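Local coordinates for extracellular solute-binding protein family 5 (Brucella melitensis, PDB 4ONY) that probably captures peptides or related solutes in the periplasm and delivers them to an ABC transporter for uptake, at residues T54-L58 and V221-I227; T68-G72 and S253-Y257; N81-Q85 and P210-Y216. One frame throughout, in Å; residues are numbered along the deposited sequence.

Overall arrangement
All three contacts lie on one side of the chain's centre, where the long loop between strands 46-52 and 88-90 packs against the four-stranded mixed sheet and its approaches. Contacts 1 and 2 are close neighbours, their centres about 6 Å apart: they reach neighbouring strands of one sheet, 226-231 in contact 1 and 251-257 in contact 2, Phe-55 meets Tyr-256 between them, and both touch the bound polyether. Contact 1 is partly buried and mostly apolar, built round a phenyl ring; contact 2 is buried, and a tyrosine hydroxyl carries it. Contact 3, also buried, has its centre about 17 Å from that of contact 1 and relies chiefly on backbone bonds beside two glycines, with a Ser-Gln side-chain bond and bridging waters.

Contact 1 of 3, residues T54-L58 and V221-I227; sequences TFDSL and VQPGQRI. With P4G (1-ethoxy-2-(2-ethoxyethoxy)ethane), chain D.
With CG set between its backbone N and carbonyl carbon (chi1 81°), Phe-55 turns its ring into the bend of 221-227. Val-221, whose CG1 lies anti to the backbone N (chi1 -169°), meets the edge of that ring, CG1 standing 3.6 Å from Phe-55 CE2. One face of the ring is covered by Pro-223, whose CA makes a CH-pi contact 4.2 Å from the centroid. The backbone of Phe-55 is gripped too: Gly-224 N donates to Phe-55 O at 3.0 Å, in the carbonyl plane although the bond is bent. Thr-54 OG1 sits 3.3 Å from Gly-224 CA. Further along, Leu-58 extends the apolar patch, CD1 touching Val-221 CG2 tip to tip while CD2 slides past Ile-227 CD1 at 3.9 Å. Away from the loop, Arg-226 NH1 donates to Gln-222 OE1 at 2.8 Å, within the guanidinium plane, and Arg-226 NH2 forms a salt bridge with Glu-255. These bonds help fix the guanidinium beside the polyether, with C7 at its edge. Gln-222 O accepts from both Gln-225 N and Arg-226 N; the pairing of these two residues opposite Gln-222 is a classic beta bulge, at the turn joining antiparallel strands 216-222 and 226-231.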
ATOM      1  N   THR A  54      -3.132 -17.342 -11.058  1.00 16.92           N
ATOM      2  CA  THR A  54      -3.888 -18.574 -10.936  1.00 17.52           C
ATOM      3  C   THR A  54      -4.380 -18.780  -9.490  1.00 17.19           C
ATOM      4  O   THR A  54      -3.993 -18.040  -8.600  1.00 17.51           O
ATOM      5  CB  THR A  54      -3.044 -19.774 -11.384  1.00 17.94           C
ATOM      6  OG1 THR A  54      -3.867 -20.941 -11.534  1.00 18.75           O
ATOM      7  CG2 THR A  54      -1.887 -20.061 -10.391  1.00 18.46           C
ATOM      8  N   PHE A  55      -5.232 -19.779  -9.282  1.00 16.97           N
ATOM      9  CA  PHE A  55      -5.641 -20.144  -7.963  1.00 17.17           C
ATOM     10  C   PHE A  55      -6.066 -21.578  -7.981  1.00 17.94           C
ATOM     11  O   PHE A  55      -6.501 -22.064  -8.993  1.00 18.12           O
ATOM     12  CB  PHE A  55      -6.807 -19.253  -7.490  1.00 16.37           C
ATOM     13  CG  PHE A  55      -8.138 -19.677  -8.004  1.00 16.21           C
ATOM     14  CD1 PHE A  55      -8.573 -19.274  -9.247  1.00 16.07           C
ATOM     15  CD2 PHE A  55      -8.936 -20.517  -7.252  1.00 16.14           C
ATOM     16  CE1 PHE A  55      -9.785 -19.703  -9.736  1.00 16.49           C
ATOM     17  CE2 PHE A  55     -10.129 -20.953  -7.738  1.00 16.99           C
ATOM     18  CZ  PHE A  55     -10.575 -20.519  -8.976  1.00 16.90           C
ATOM     19  N   ASP A  56      -5.975 -22.234  -6.834  1.00 19.27           N
ATOM     20  CA  ASP A  56      -6.467 -23.586  -6.687  1.00 21.00           C
ATOM     21  C   ASP A  56      -7.053 -23.880  -5.302  1.00 20.63           C
ATOM     22  O   ASP A  56      -7.226 -25.034  -4.959  1.00 21.43           O
ATOM     23  CB  ASP A  56      -5.334 -24.577  -6.964  1.00 23.18           C
ATOM     24  CG  ASP A  56      -4.169 -24.414  -6.027  1.00 23.99           C
ATOM     25  OD1 ASP A  56      -4.198 -23.641  -5.040  1.00 23.53           O
ATOM     26  OD2 ASP A  56      -3.159 -25.085  -6.323  1.00 32.04           O
ATOM     27  N   SER A  57      -7.336 -22.866  -4.499  1.00 18.95           N
ATOM     28  CA  SER A  57      -7.845 -23.109  -3.163  1.00 18.25           C
ATOM     29  C   SER A  57      -8.623 -21.907  -2.652  1.00 17.42           C
ATOM     30  O   SER A  57      -8.474 -20.806  -3.185  1.00 17.37           O
ATOM     31  CB  SER A  57      -6.719 -23.470  -2.173  1.00 18.29           C
ATOM     32  OG  SER A  57      -7.243 -23.898  -0.905  1.00 17.64           O
ATOM     33  N   LEU A  58      -9.450 -22.127  -1.625  1.00 16.34           N
ATOM     34  CA  LEU A  58     -10.391 -21.135  -1.156  1.00 16.16           C
ATOM     35  C   LEU A  58     -10.326 -20.828   0.346  1.00 16.21           C
ATOM     36  O   LEU A  58     -11.342 -20.414   0.933  1.00 16.88           O
ATOM     37  CB  LEU A  58     -11.821 -21.545  -1.495  1.00 16.04           C
ATOM     38  CG  LEU A  58     -12.132 -21.862  -2.947  1.00 16.43           C
ATOM     39  CD1 LEU A  58     -13.566 -22.408  -3.084  1.00 16.97           C
ATOM     40  CD2 LEU A  58     -11.924 -20.663  -3.828  1.00 15.75           C
ATOM     41  N   VAL A 221     -16.571 -22.441  -9.283  1.00 23.20           N
ATOM     42  CA  VAL A 221     -15.148 -22.430  -9.189  1.00 24.36           C
ATOM     43  C   VAL A 221     -14.552 -23.270 -10.302  1.00 23.43           C
ATOM     44  O   VAL A 221     -14.873 -24.454 -10.418  1.00 22.47           O
ATOM     45  CB  VAL A 221     -14.739 -23.014  -7.833  1.00 27.20           C
ATOM     46  CG1 VAL A 221     -13.289 -22.758  -7.611  1.00 28.90           C
ATOM     47  CG2 VAL A 221     -15.538 -22.370  -6.701  1.00 29.44           C
ATOM     48  N   GLN A 222     -13.730 -22.643 -11.145  1.00 22.62           N
ATOM     49  CA  GLN A 222     -12.979 -23.324 -12.222  1.00 22.30           C
ATOM     50  C   GLN A 222     -11.503 -22.976 -11.951  1.00 21.15           C
ATOM     51  O   GLN A 222     -11.027 -21.901 -12.316  1.00 19.60           O
ATOM     52  CB  GLN A 222     -13.435 -22.848 -13.602  1.00 23.83           C
ATOM     53  CG  GLN A 222     -14.894 -23.194 -13.894  1.00 25.98           C
ATOM     54  CD  GLN A 222     -15.494 -22.365 -15.021  1.00 26.75           C
ATOM     55  OE1 GLN A 222     -15.924 -21.235 -14.830  1.00 26.26           O
ATOM     56  NE2 GLN A 222     -15.536 -22.948 -16.205  1.00 27.94           N
ATOM     57  N   PRO A 223     -10.810 -23.862 -11.237  1.00 20.03           N
ATOM     58  CA  PRO A 223      -9.465 -23.594 -10.748  1.00 19.49           C
ATOM     59  C   PRO A 223      -8.512 -23.232 -11.898  1.00 19.10           C
ATOM     60  O   PRO A 223      -8.542 -23.866 -12.922  1.00 20.39           O
ATOM     61  CB  PRO A 223      -9.031 -24.910 -10.097  1.00 19.72           C
ATOM     62  CG  PRO A 223     -10.200 -25.812 -10.119  1.00 20.68           C
ATOM     63  CD  PRO A 223     -11.328 -25.195 -10.869  1.00 20.49           C
ATOM     64  N   GLY A 224      -7.717 -22.195 -11.714  1.00 18.51           N
ATOM     65  CA  GLY A 224      -6.817 -21.679 -12.712  1.00 18.13           C
ATOM     66  C   GLY A 224      -7.487 -20.819 -13.758  1.00 18.61           C
ATOM     67  O   GLY A 224      -6.807 -20.332 -14.655  1.00 18.43           O
ATOM     68  N   GLN A 225      -8.808 -20.618 -13.653  1.00 18.43           N
ATOM     69  CA  GLN A 225      -9.599 -19.985 -14.704  1.00 19.29           C
ATOM     70  C   GLN A 225     -10.585 -18.888 -14.250  1.00 18.82           C
ATOM     71  O   GLN A 225     -10.573 -17.788 -14.822  1.00 18.01           O
ATOM     72  CB  GLN A 225     -10.365 -21.031 -15.470  1.00 20.94           C
ATOM     73  CG  GLN A 225      -9.448 -22.052 -16.133  1.00 23.16           C
ATOM     74  CD  GLN A 225     -10.234 -22.940 -17.091  1.00 25.78           C
ATOM     75  OE1 GLN A 225     -11.042 -23.759 -16.677  1.00 28.10           O
ATOM     76  NE2 GLN A 225     -10.016 -22.752 -18.367  1.00 27.08           N
ATOM     77  N   ARG A 226     -11.420 -19.183 -13.263  1.00 18.44           N
ATOM     78  CA  ARG A 226     -12.533 -18.313 -12.925  1.00 18.94           C
ATOM     79  C   ARG A 226     -13.187 -18.687 -11.614  1.00 17.74           C
ATOM     80  O   ARG A 226     -13.386 -19.876 -11.326  1.00 17.51           O
ATOM     81  CB  ARG A 226     -13.609 -18.415 -14.031  1.00 21.04           C
ATOM     82  CG  ARG A 226     -14.824 -17.506 -13.824  1.00 22.70           C
ATOM     83  CD  ARG A 226     -15.927 -17.825 -14.831  1.00 24.18           C
ATOM     84  NE  ARG A 226     -15.557 -17.453 -16.189  1.00 25.23           N
ATOM     85  CZ  ARG A 226     -15.349 -18.308 -17.199  1.00 27.95           C
ATOM     86  NH1 ARG A 226     -15.448 -19.623 -17.039  1.00 28.26           N
ATOM     87  NH2 ARG A 226     -15.053 -17.821 -18.404  1.00 28.70           N
ATOM     88  N   ILE A 227     -13.485 -17.672 -10.817  1.00 16.32           N
ATOM     89  CA  ILE A 227     -14.372 -17.798  -9.650  1.00 15.99           C
ATOM     90  C   ILE A 227     -15.586 -16.848  -9.843  1.00 15.56           C
ATOM     91  O   ILE A 227     -15.429 -15.737 -10.249  1.00 15.09           O
ATOM     92  CB  ILE A 227     -13.645 -17.548  -8.308  1.00 15.68           C
ATOM     93  CG1 ILE A 227     -14.595 -17.754  -7.143  1.00 16.42           C
ATOM     94  CG2 ILE A 227     -13.061 -16.127  -8.182  1.00 15.29           C
ATOM     95  CD1 ILE A 227     -13.901 -17.920  -5.799  1.00 16.28           C
TER
HETATM   96  C8  P4G D 602     -15.613 -21.060 -20.149  1.00 45.81           C
HETATM   97  C7  P4G D 602     -14.548 -21.774 -19.315  1.00 47.20           C
HETATM   98  O4  P4G D 602     -13.146 -21.417 -19.532  1.00 49.67           O
HETATM   99  C6  P4G D 602     -12.725 -20.080 -19.882  1.00 49.14           C
HETATM  100  C5  P4G D 602     -11.796 -19.473 -18.815  1.00 48.45           C
HETATM  101  O3  P4G D 602     -11.452 -18.121 -19.177  1.00 44.96           O
HETATM  102  C4  P4G D 602     -10.317 -17.601 -18.525  1.00 39.51           C
HETATM  103  C3  P4G D 602      -9.565 -16.751 -19.533  1.00 39.91           C
HETATM  104  O2  P4G D 602      -8.481 -17.475 -20.118  1.00 42.13           O
HETATM  105  C2  P4G D 602      -7.971 -16.864 -21.322  1.00 40.72           C
HETATM  106  C1  P4G D 602      -8.402 -17.498 -22.633  1.00 39.20           C

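Contact 2 of 3, residues T68-G72 and S253-Y257; sequences TTARG and SIEYY. With P4G (1-ethoxy-2-(2-ethoxyethoxy)ethane), chain D.
Tyr-256 points its hydroxyl at the backbone of Arg-71, and the two side chains run obliquely to one another, with the guanidinium plane 84° from the ring plane. Arg-71 N donates to Tyr-256 OH at 3.0 Å in a nearly straight bond, 163° at the hydrogen. The aliphatic start of the arginine packs on the same oxygen: Arg-71 CG comes to 3.4 Å from Tyr-256 OH. Beyond CG the arginine bends at chi2 (-75°) and again at chi3, which carries its charged end away from the strand to salt bridges with Asp-76 and Glu-78. A water in the plane of the tyrosine ring, at its edge, joins the hydroxyl to the loop a second time. It lies 2.6 Å from Tyr-256 OH and donates to Thr-69 O at 2.7 Å, so the phenolic oxygen is tied to the loop both directly and through solvent. Ala-70 passes close by, its CA 3.5 Å from Tyr-256 OH. Two residues back along the strand, Ile-254 adds packing, its CD1 4.0 Å from Arg-71 CB and near the Arg-71 carbonyl, whose O bonds Tyr-229 OH. Tyr-257, which takes no part across the two segments, receives the polyether over one ring face, P4G C3 lying 3.5 Å from Tyr-257 CE2. Strand 251-257 runs between 46-52 and 226-231 in the sheet: Val-51 touches Arg-71 and Tyr-256 from one neighbour, Ile-227 touches Ala-70 and Ile-254 from the other, and helix 260-268 packs against Tyr-257.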
ATOM      1  N   THR A  68      -1.916 -19.284  -3.898  1.00 18.98           N
ATOM      2  CA  THR A  68      -2.787 -19.629  -4.968  1.00 18.27           C
ATOM      3  C   THR A  68      -4.221 -19.710  -4.453  1.00 18.13           C
ATOM      4  O   THR A  68      -4.983 -20.620  -4.806  1.00 18.44           O
ATOM      5  CB  THR A  68      -2.342 -20.942  -5.628  1.00 18.83           C
ATOM      6  OG1 THR A  68      -2.253 -21.974  -4.633  1.00 19.15           O
ATOM      7  CG2 THR A  68      -0.987 -20.786  -6.304  1.00 18.79           C
ATOM      8  N   THR A  69      -4.579 -18.753  -3.616  1.00 17.65           N
ATOM      9  CA  THR A  69      -5.932 -18.622  -3.108  1.00 18.08           C
ATOM     10  C   THR A  69      -6.748 -17.639  -3.951  1.00 17.09           C
ATOM     11  O   THR A  69      -6.237 -16.623  -4.372  1.00 16.78           O
ATOM     12  CB  THR A  69      -5.900 -18.193  -1.636  1.00 18.12           C
ATOM     13  OG1 THR A  69      -5.302 -19.255  -0.859  1.00 20.34           O
ATOM     14  CG2 THR A  69      -7.261 -17.936  -1.135  1.00 17.87           C
ATOM     15  N   ALA A  70      -8.004 -17.961  -4.210  1.00 16.57           N
ATOM     16  CA  ALA A  70      -8.833 -17.134  -5.040  1.00 16.94           C
ATOM     17  C   ALA A  70      -8.970 -15.730  -4.479  1.00 16.89           C
ATOM     18  O   ALA A  70      -9.000 -15.553  -3.273  1.00 16.43           O
ATOM     19  CB  ALA A  70     -10.219 -17.712  -5.174  1.00 17.31           C
ATOM     20  N   ARG A  71      -9.051 -14.767  -5.379  1.00 16.50           N
ATOM     21  CA  ARG A  71      -9.314 -13.390  -5.047  1.00 17.95           C
ATOM     22  C   ARG A  71     -10.772 -13.246  -4.620  1.00 16.58           C
ATOM     23  O   ARG A  71     -11.642 -13.994  -5.065  1.00 15.91           O
ATOM     24  CB  ARG A  71      -9.082 -12.484  -6.285  1.00 19.94           C
ATOM     25  CG  ARG A  71      -7.646 -12.429  -6.800  1.00 23.98           C
ATOM     26  CD  ARG A  71      -6.739 -11.599  -5.917  1.00 26.04           C
ATOM     27  NE  ARG A  71      -7.285 -10.237  -5.859  1.00 31.28           N
ATOM     28  CZ  ARG A  71      -7.073  -9.274  -6.758  1.00 33.53           C
ATOM     29  NH1 ARG A  71      -6.233  -9.461  -7.779  1.00 32.80           N
ATOM     30  NH2 ARG A  71      -7.675  -8.088  -6.603  1.00 35.95           N
ATOM     31  N   GLY A  72     -11.021 -12.243  -3.802  1.00 16.03           N
ATOM     32  CA  GLY A  72     -12.372 -11.784  -3.496  1.00 16.42           C
ATOM     33  C   GLY A  72     -12.914 -12.298  -2.154  1.00 16.80           C
ATOM     34  O   GLY A  72     -13.945 -11.810  -1.690  1.00 18.37           O
ATOM     35  N   SER A 253     -17.629 -11.928 -11.491  1.00 16.56           N
ATOM     36  CA  SER A 253     -16.744 -13.011 -11.955  1.00 16.87           C
ATOM     37  C   SER A 253     -15.345 -12.465 -12.058  1.00 16.53           C
ATOM     38  O   SER A 253     -15.115 -11.385 -12.612  1.00 16.28           O
ATOM     39  CB  SER A 253     -17.206 -13.593 -13.302  1.00 17.72           C
ATOM     40  OG  SER A 253     -18.600 -13.925 -13.299  1.00 18.22           O
ATOM     41  N   ILE A 254     -14.418 -13.190 -11.461  1.00 16.62           N
ATOM     42  CA  ILE A 254     -12.997 -12.900 -11.555  1.00 16.36           C
ATOM     43  C   ILE A 254     -12.344 -13.995 -12.412  1.00 16.78           C
ATOM     44  O   ILE A 254     -12.293 -15.180 -12.016  1.00 16.10           O
ATOM     45  CB  ILE A 254     -12.366 -12.846 -10.148  1.00 16.69           C
ATOM     46  CG1 ILE A 254     -13.192 -11.898  -9.271  1.00 17.15           C
ATOM     47  CG2 ILE A 254     -10.899 -12.423 -10.216  1.00 16.01           C
ATOM     48  CD1 ILE A 254     -12.654 -11.717  -7.850  1.00 18.07           C
ATOM     49  N   GLU A 255     -11.871 -13.584 -13.589  1.00 17.08           N
ATOM     50  CA  GLU A 255     -11.199 -14.458 -14.551  1.00 17.70           C
ATOM     51  C   GLU A 255      -9.703 -14.318 -14.490  1.00 17.14           C
ATOM     52  O   GLU A 255      -9.167 -13.217 -14.230  1.00 16.61           O
ATOM     53  CB  GLU A 255     -11.689 -14.153 -15.945  1.00 18.73           C
ATOM     54  CG  GLU A 255     -13.143 -14.506 -16.076  1.00 20.10           C
ATOM     55  CD  GLU A 255     -13.646 -14.510 -17.479  1.00 22.01           C
ATOM     56  OE1 GLU A 255     -12.958 -14.020 -18.407  1.00 23.28           O
ATOM     57  OE2 GLU A 255     -14.771 -15.014 -17.649  1.00 22.96           O
ATOM     58  N   TYR A 256      -9.018 -15.433 -14.709  1.00 16.53           N
ATOM     59  CA  TYR A 256      -7.602 -15.496 -14.555  1.00 16.43           C
ATOM     60  C   TYR A 256      -6.929 -15.635 -15.923  1.00 17.05           C
ATOM     61  O   TYR A 256      -7.370 -16.429 -16.738  1.00 16.70           O
ATOM     62  CB  TYR A 256      -7.252 -16.661 -13.617  1.00 16.82           C
ATOM     63  CG  TYR A 256      -7.481 -16.352 -12.136  1.00 16.67           C
ATOM     64  CD1 TYR A 256      -8.758 -16.358 -11.592  1.00 17.45           C
ATOM     65  CD2 TYR A 256      -6.443 -16.013 -11.305  1.00 16.75           C
ATOM     66  CE1 TYR A 256      -8.963 -16.091 -10.243  1.00 17.31           C
ATOM     67  CE2 TYR A 256      -6.637 -15.756  -9.979  1.00 16.51           C
ATOM     68  CZ  TYR A 256      -7.905 -15.797  -9.448  1.00 16.87           C
ATOM     69  OH  TYR A 256      -8.116 -15.537  -8.116  1.00 16.49           O
ATOM     70  N   TYR A 257      -5.886 -14.832 -16.158  1.00 16.49           N
ATOM     71  CA  TYR A 257      -5.182 -14.773 -17.429  1.00 16.99           C
ATOM     72  C   TYR A 257      -3.682 -15.028 -17.215  1.00 17.29           C
ATOM     73  O   TYR A 257      -3.156 -14.759 -16.145  1.00 16.86           O
ATOM     74  CB  TYR A 257      -5.387 -13.405 -18.102  1.00 17.14           C
ATOM     75  CG  TYR A 257      -6.797 -13.220 -18.553  1.00 17.13           C
ATOM     76  CD1 TYR A 257      -7.787 -12.828 -17.644  1.00 16.69           C
ATOM     77  CD2 TYR A 257      -7.181 -13.557 -19.848  1.00 17.26           C
ATOM     78  CE1 TYR A 257      -9.116 -12.735 -18.045  1.00 16.61           C
ATOM     79  CE2 TYR A 257      -8.501 -13.463 -20.254  1.00 17.49           C
ATOM     80  CZ  TYR A 257      -9.476 -13.069 -19.334  1.00 17.27           C
ATOM     81  OH  TYR A 257     -10.817 -12.995 -19.781  1.00 17.17           O
TER
HETATM   82  C8  P4G D 602     -15.613 -21.060 -20.149  1.00 45.81           C
HETATM   83  C7  P4G D 602     -14.548 -21.774 -19.315  1.00 47.20           C
HETATM   84  O4  P4G D 602     -13.146 -21.417 -19.532  1.00 49.67           O
HETATM   85  C6  P4G D 602     -12.725 -20.080 -19.882  1.00 49.14           C
HETATM   86  C5  P4G D 602     -11.796 -19.473 -18.815  1.00 48.45           C
HETATM   87  O3  P4G D 602     -11.452 -18.121 -19.177  1.00 44.96           O
HETATM   88  C4  P4G D 602     -10.317 -17.601 -18.525  1.00 39.51           C
HETATM   89  C3  P4G D 602      -9.565 -16.751 -19.533  1.00 39.91           C
HETATM   90  O2  P4G D 602      -8.481 -17.475 -20.118  1.00 42.13           O
HETATM   91  C2  P4G D 602      -7.971 -16.864 -21.322  1.00 40.72           C
HETATM   92  C1  P4G D 602      -8.402 -17.498 -22.633  1.00 39.20           C
HETATM   93  O   HOH W   1      -5.930 -15.448  -6.795  1.00 19.47           O

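Contact 3 of 3, residues N81-Q85 and P210-Y216; sequences NMVYQ and PIGSGPY
Two successive carbonyls, Met-82 O and Val-83 O, press against the backbone of the glycine-bearing loop 212-214, each meeting a glycine CA at 3.3 Å as well as a backbone N-H: Met-82 O lies against Gly-214 CA, Val-83 O against Gly-212 CA, both as CA-H...O contacts. Val-83 O accepts from Gly-214 N at 2.8 Å. Met-82 O takes a longer bond from Tyr-216 N, 3.3 Å but nearly straight. Gln-85 reaches the loop with an extended chain, its OE1 accepting from Ser-213 OG at 2.7 Å. Trp-236 and Tyr-235 bond the same amide, helping to fix its rotation. One water accepts from Gln-85 N and donates to Ser-213 OG, closing a second link. Tyr-84 crosses Pro-210 at about a right angle, its OH 3.2 Å from Pro-210 CB; another water, in the ring plane, lies 2.8 Å from Tyr-84 OH and donates to Ile-211 O. At the far end Met-82 SD sits obliquely against the Tyr-216 ring, 4.3 Å from the centroid, and both side chains rest on Tyr-229 and Ile-252. This Met-aromatic contact marks where the buried loop enters strand 216-222, an outermost strand of the four-stranded mixed sheet in this family 5 solute-binding protein.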
ATOM      1  N   ASN A  81     -13.768  -7.382   1.360  1.00 24.94           N
ATOM      2  CA  ASN A  81     -14.137  -8.636   1.991  1.00 24.38           C
ATOM      3  C   ASN A  81     -15.533  -9.093   1.564  1.00 25.18           C
ATOM      4  O   ASN A  81     -16.529  -8.810   2.219  1.00 27.74           O
ATOM      5  CB  ASN A  81     -13.989  -8.502   3.524  1.00 24.38           C
ATOM      6  CG  ASN A  81     -12.600  -7.998   3.956  1.00 26.46           C
ATOM      7  OD1 ASN A  81     -11.552  -8.271   3.323  1.00 27.51           O
ATOM      8  ND2 ASN A  81     -12.581  -7.250   5.028  1.00 27.07           N
ATOM      9  N   MET A  82     -15.616  -9.841   0.467  1.00 24.80           N
ATOM     10  CA  MET A  82     -16.907 -10.270  -0.051  1.00 23.21           C
ATOM     11  C   MET A  82     -17.571 -11.494   0.614  1.00 21.64           C
ATOM     12  O   MET A  82     -18.830 -11.604   0.623  1.00 20.99           O
ATOM     13  CB  MET A  82     -16.818 -10.478  -1.547  1.00 24.79           C
ATOM     14  CG  MET A  82     -16.599  -9.153  -2.296  1.00 26.34           C
ATOM     15  SD  MET A  82     -16.939  -9.332  -4.042  1.00 31.75           S
ATOM     16  CE  MET A  82     -15.498 -10.322  -4.476  1.00 28.80           C
ATOM     17  N   VAL A  83     -16.765 -12.389   1.181  1.00 18.42           N
ATOM     18  CA  VAL A  83     -17.290 -13.579   1.847  1.00 17.45           C
ATOM     19  C   VAL A  83     -17.066 -13.512   3.361  1.00 16.16           C
ATOM     20  O   VAL A  83     -18.007 -13.608   4.137  1.00 15.71           O
ATOM     21  CB  VAL A  83     -16.660 -14.856   1.266  1.00 17.73           C
ATOM     22  CG1 VAL A  83     -17.092 -16.090   2.042  1.00 17.57           C
ATOM     23  CG2 VAL A  83     -17.061 -14.982  -0.206  1.00 18.36           C
ATOM     24  N   TYR A  84     -15.815 -13.349   3.769  1.00 14.98           N
ATOM     25  CA  TYR A  84     -15.484 -13.248   5.159  1.00 15.14           C
ATOM     26  C   TYR A  84     -15.433 -11.788   5.587  1.00 15.39           C
ATOM     27  O   TYR A  84     -14.718 -10.982   4.979  1.00 15.37           O
ATOM     28  CB  TYR A  84     -14.135 -13.891   5.392  1.00 15.11           C
ATOM     29  CG  TYR A  84     -14.156 -15.414   5.190  1.00 14.81           C
ATOM     30  CD1 TYR A  84     -14.803 -16.245   6.088  1.00 15.06           C
ATOM     31  CD2 TYR A  84     -13.487 -15.998   4.116  1.00 14.40           C
ATOM     32  CE1 TYR A  84     -14.837 -17.636   5.908  1.00 15.33           C
ATOM     33  CE2 TYR A  84     -13.487 -17.375   3.942  1.00 15.02           C
ATOM     34  CZ  TYR A  84     -14.156 -18.185   4.837  1.00 15.47           C
ATOM     35  OH  TYR A  84     -14.134 -19.531   4.675  1.00 16.48           O
ATOM     36  N   GLN A  85     -16.150 -11.465   6.664  1.00 15.20           N
ATOM     37  CA  GLN A  85     -16.226 -10.103   7.159  1.00 14.59           C
ATOM     38  C   GLN A  85     -15.481  -9.929   8.451  1.00 14.67           C
ATOM     39  O   GLN A  85     -15.151 -10.885   9.145  1.00 15.16           O
ATOM     40  CB  GLN A  85     -17.668  -9.718   7.375  1.00 14.82           C
ATOM     41  CG  GLN A  85     -18.501  -9.770   6.123  1.00 14.54           C
ATOM     42  CD  GLN A  85     -19.923  -9.297   6.354  1.00 14.77           C
ATOM     43  OE1 GLN A  85     -20.617  -9.796   7.214  1.00 14.65           O
ATOM     44  NE2 GLN A  85     -20.352  -8.314   5.554  1.00 14.71           N
ATOM     45  N   PRO A 210     -16.807 -21.916   0.491  1.00 21.75           N
ATOM     46  CA  PRO A 210     -16.836 -21.740   1.943  1.00 21.63           C
ATOM     47  C   PRO A 210     -18.012 -20.850   2.376  1.00 20.86           C
ATOM     48  O   PRO A 210     -18.501 -20.025   1.598  1.00 21.41           O
ATOM     49  CB  PRO A 210     -15.490 -21.043   2.217  1.00 21.69           C
ATOM     50  CG  PRO A 210     -15.283 -20.177   1.003  1.00 21.19           C
ATOM     51  CD  PRO A 210     -15.897 -20.947  -0.161  1.00 22.12           C
ATOM     52  N   ILE A 211     -18.438 -20.996   3.619  1.00 20.40           N
ATOM     53  CA  ILE A 211     -19.548 -20.194   4.136  1.00 19.51           C
ATOM     54  C   ILE A 211     -18.984 -18.975   4.851  1.00 18.27           C
ATOM     55  O   ILE A 211     -18.125 -19.137   5.729  1.00 17.43           O
ATOM     56  CB  ILE A 211     -20.339 -21.010   5.151  1.00 20.00           C
ATOM     57  CG1 ILE A 211     -21.038 -22.194   4.470  1.00 20.98           C
ATOM     58  CG2 ILE A 211     -21.334 -20.141   5.889  1.00 20.18           C
ATOM     59  CD1 ILE A 211     -22.029 -21.818   3.380  1.00 21.22           C
ATOM     60  N   GLY A 212     -19.462 -17.779   4.473  1.00 17.18           N
ATOM     61  CA  GLY A 212     -19.131 -16.555   5.208  1.00 16.01           C
ATOM     62  C   GLY A 212     -20.385 -15.770   5.503  1.00 15.94           C
ATOM     63  O   GLY A 212     -21.508 -16.240   5.181  1.00 15.83           O
ATOM     64  N   SER A 213     -20.214 -14.598   6.139  1.00 15.36           N
ATOM     65  CA  SER A 213     -21.348 -13.708   6.435  1.00 15.61           C
ATOM     66  C   SER A 213     -21.497 -12.592   5.383  1.00 15.77           C
ATOM     67  O   SER A 213     -22.455 -11.797   5.420  1.00 16.16           O
ATOM     68  CB  SER A 213     -21.210 -13.133   7.845  1.00 15.39           C
ATOM     69  OG  SER A 213     -20.057 -12.320   7.951  1.00 14.93           O
ATOM     70  N   GLY A 214     -20.568 -12.536   4.434  1.00 15.54           N
ATOM     71  CA  GLY A 214     -20.574 -11.487   3.455  1.00 15.90           C
ATOM     72  C   GLY A 214     -21.697 -11.540   2.430  1.00 16.18           C
ATOM     73  O   GLY A 214     -22.433 -12.500   2.362  1.00 16.26           O
ATOM     74  N   PRO A 215     -21.831 -10.475   1.638  1.00 16.55           N
ATOM     75  CA  PRO A 215     -22.913 -10.314   0.663  1.00 16.87           C
ATOM     76  C   PRO A 215     -22.881 -11.228  -0.556  1.00 17.03           C
ATOM     77  O   PRO A 215     -23.909 -11.394  -1.196  1.00 17.00           O
ATOM     78  CB  PRO A 215     -22.762  -8.854   0.220  1.00 17.09           C
ATOM     79  CG  PRO A 215     -21.334  -8.476   0.524  1.00 16.48           C
ATOM     80  CD  PRO A 215     -20.999  -9.246   1.756  1.00 16.58           C
ATOM     81  N   TYR A 216     -21.728 -11.815  -0.866  1.00 16.21           N
ATOM     82  CA  TYR A 216     -21.574 -12.680  -2.030  1.00 16.36           C
ATOM     83  C   TYR A 216     -21.251 -14.106  -1.621  1.00 16.45           C
ATOM     84  O   TYR A 216     -20.474 -14.309  -0.684  1.00 16.79           O
ATOM     85  CB  TYR A 216     -20.492 -12.105  -2.957  1.00 16.22           C
ATOM     86  CG  TYR A 216     -20.880 -10.803  -3.591  1.00 15.85           C
ATOM     87  CD1 TYR A 216     -21.625 -10.784  -4.752  1.00 16.34           C
ATOM     88  CD2 TYR A 216     -20.543  -9.595  -3.012  1.00 15.97           C
ATOM     89  CE1 TYR A 216     -22.019  -9.580  -5.342  1.00 16.48           C
ATOM     90  CE2 TYR A 216     -20.935  -8.369  -3.587  1.00 16.22           C
ATOM     91  CZ  TYR A 216     -21.672  -8.375  -4.754  1.00 16.28           C
ATOM     92  OH  TYR A 216     -22.088  -7.201  -5.339  1.00 16.65           O
TER
HETATM   93  O   HOH W   2     -16.035 -20.775   6.283  1.00 20.87           O
HETATM   94  O   HOH W   3     -17.573 -13.649   7.997  1.00 13.63           O